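Local coordinates for protein peptidoglycan-N-acetylmuramic acid deacetylase PdaC (Bacillus subtilis subsp. subtilis str. 168, PDB 6H8N) that removes acetyl groups from N-acetylmuramic acid residues of peptidoglycan, conferring lysozyme resistance, and also deacetylates short chitin oligomers, at residues I12-S17 against Y181-V186. The protein carries 1 engineered substitution. Residues are numbered along the deposited sequence; the frame is centred on the assembly and turned at random.
Sequences IALTFS and YQLVTV. Engineered in segment 12-17: Ser17 (natural residue Asp).
Ile12 and Leu183 pair as a short parallel beta bridge, with the backbone of Ile12 gripping the residues on both sides of Leu183. Ile12 N donates to Gln182 O (3.0 Å, 153° at the hydrogen), and Val184 N returns a straighter bond to Ile12 O (3.0 Å, 174°). A CA-H...O contact from Ala13 CA to Val184 O, 3.5 Å, continues the pairing. Beyond it the chains diverge and water fills in: one molecule donates to both Leu14 O and Val184 O, while a second accepts from Leu14 N and can donate to Val184 O.

Among the apolar contacts, Ile12 CB lies 3.7 Å from Tyr181 CD2, the two side chains meeting obliquely. CG1 of Ile12 stands anti to its backbone N (chi1 -165°), which brings CD1 to Tyr181 CE2. Leu183 CD1 rests near Ile12 CG2, while its CD2 comes to 3.7 Å from Leu14 CD1. Farther along, Thr15 CG2 touches Val186 CG2, 3.7 Å apart; Thr15 OG1 is bonded instead to Ile156 O and Arg106.

In the distorted (beta/alpha) barrel of this NodB-homology catalytic domain, late strand 182-183 closes beside first strand 11-17, which ends at engineered Ser17, in place of the probable catalytic base (natural Asp), directly before zinc ligand Asp18. Helix 163-178 packs on Leu14 and Tyr181, strands 40-43 and 155-159 also pair with strand 11-17, and Thr185 N-caps C-terminal helix 186-197.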
loop_
_atom_site.group_PDB
_atom_site.type_symbol
_atom_site.label_atom_id
_atom_site.label_comp_id
_atom_site.label_asym_id
_atom_site.label_seq_id
_atom_site.Cartn_x
_atom_site.Cartn_y
_atom_site.Cartn_z
ATOM N N ILE A 12 -2.976 7.828 8.987
ATOM C CA ILE A 12 -3.496 7.537 7.661
ATOM C C ILE A 12 -2.506 6.612 6.976
ATOM O O ILE A 12 -1.296 6.686 7.212
ATOM C CB ILE A 12 -3.738 8.856 6.888
ATOM C CG1 ILE A 12 -4.620 8.644 5.656
ATOM C CG2 ILE A 12 -2.421 9.536 6.524
ATOM C CD1 ILE A 12 -5.283 9.935 5.183
ATOM N N ALA A 13 -3.023 5.732 6.125
ATOM C CA ALA A 13 -2.206 4.771 5.376
ATOM C C ALA A 13 -2.237 5.132 3.897
ATOM O O ALA A 13 -3.222 4.866 3.201
ATOM C CB ALA A 13 -2.704 3.352 5.602
ATOM N N LEU A 14 -1.152 5.711 3.408
ATOM C CA LEU A 14 -0.977 5.890 1.976
ATOM C C LEU A 14 -0.443 4.603 1.387
ATOM O O LEU A 14 0.546 4.048 1.877
ATOM C CB LEU A 14 0.007 7.020 1.689
ATOM C CG LEU A 14 -0.358 8.379 2.202
ATOM C CD1 LEU A 14 0.712 9.377 1.830
ATOM C CD2 LEU A 14 -1.674 8.793 1.623
ATOM N N THR A 15 -1.081 4.126 0.335
ATOM C CA THR A 15 -0.681 2.876 -0.282
ATOM C C THR A 15 -0.543 3.060 -1.780
ATOM O O THR A 15 -1.240 3.885 -2.407
ATOM C CB THR A 15 -1.653 1.726 0.026
ATOM O OG1 THR A 15 -2.871 1.864 -0.719
ATOM C CG2 THR A 15 -1.940 1.643 1.516
ATOM N N PHE A 16 0.397 2.308 -2.350
ATOM C CA PHE A 16 0.807 2.473 -3.736
ATOM C C PHE A 16 0.821 1.130 -4.433
ATOM O O PHE A 16 1.578 0.243 -4.026
ATOM C CB PHE A 16 2.196 3.097 -3.816
ATOM C CG PHE A 16 2.249 4.460 -3.222
ATOM C CD1 PHE A 16 1.830 5.538 -3.965
ATOM C CD2 PHE A 16 2.695 4.671 -1.937
ATOM C CE1 PHE A 16 1.839 6.793 -3.449
ATOM C CE2 PHE A 16 2.704 5.933 -1.389
ATOM C CZ PHE A 16 2.271 7.009 -2.149
ATOM N N SER A 17 0.060 0.998 -5.507
ATOM C CA SER A 17 -0.006 -0.236 -6.276
ATOM C C SER A 17 0.640 -0.065 -7.637
ATOM O O SER A 17 0.525 0.987 -8.259
ATOM C CB SER A 17 -1.463 -0.610 -6.526
ATOM O OG SER A 17 -2.088 -1.017 -5.325
ATOM N N TYR A 181 -1.099 14.489 10.367
ATOM C CA TYR A 181 -1.243 13.046 10.254
ATOM C C TYR A 181 0.100 12.347 10.404
ATOM O O TYR A 181 1.122 12.815 9.903
ATOM C CB TYR A 181 -1.787 12.676 8.884
ATOM C CG TYR A 181 -3.230 12.954 8.656
ATOM C CD1 TYR A 181 -3.645 14.184 8.170
ATOM C CD2 TYR A 181 -4.185 11.982 8.882
ATOM C CE1 TYR A 181 -4.973 14.438 7.919
ATOM C CE2 TYR A 181 -5.514 12.217 8.640
ATOM C CZ TYR A 181 -5.908 13.452 8.162
ATOM O OH TYR A 181 -7.241 13.651 7.916
ATOM N N GLN A 182 0.072 11.190 11.064
ATOM C CA GLN A 182 1.144 10.210 11.010
ATOM C C GLN A 182 0.884 9.315 9.809
ATOM O O GLN A 182 -0.180 8.696 9.699
ATOM C CB GLN A 182 1.163 9.382 12.293
ATOM C CG GLN A 182 1.367 10.207 13.547
ATOM C CD GLN A 182 1.049 9.447 14.802
ATOM O OE1 GLN A 182 1.944 9.036 15.532
ATOM N NE2 GLN A 182 -0.236 9.230 15.051
ATOM N N LEU A 183 1.842 9.291 8.893
ATOM C CA LEU A 183 1.770 8.458 7.696
ATOM C C LEU A 183 2.353 7.095 8.043
ATOM O O LEU A 183 3.572 6.937 8.147
ATOM C CB LEU A 183 2.514 9.117 6.536
ATOM C CG LEU A 183 1.735 10.189 5.763
ATOM C CD1 LEU A 183 1.205 11.303 6.643
ATOM C CD2 LEU A 183 2.616 10.743 4.652
ATOM N N VAL A 184 1.481 6.113 8.194
ATOM C CA VAL A 184 1.836 4.805 8.728
ATOM C C VAL A 184 1.626 3.728 7.670
ATOM O O VAL A 184 0.907 3.917 6.690
ATOM C CB VAL A 184 1.052 4.490 10.020
ATOM C CG1 VAL A 184 1.239 5.616 11.030
ATOM C CG2 VAL A 184 -0.415 4.311 9.748
ATOM N N THR A 185 2.233 2.565 7.909
ATOM C CA THR A 185 2.031 1.423 7.034
ATOM C C THR A 185 0.675 0.784 7.327
ATOM O O THR A 185 0.017 1.067 8.336
ATOM C CB THR A 185 3.121 0.375 7.240
ATOM O OG1 THR A 185 2.965 -0.180 8.553
ATOM C CG2 THR A 185 4.511 0.958 7.070
ATOM N N VAL A 186 0.249 -0.100 6.432
ATOM C CA VAL A 186 -1.008 -0.812 6.639
ATOM C C VAL A 186 -0.990 -1.595 7.947
ATOM O O VAL A 186 -1.963 -1.572 8.720
ATOM C CB VAL A 186 -1.326 -1.692 5.415
ATOM C CG1 VAL A 186 -2.438 -2.712 5.699
ATOM C CG2 VAL A 186 -1.697 -0.825 4.234
HETATM O O HOH W 1 0.483 2.630 4.275
HETATM O O HOH W 2 1.066 6.270 4.998
#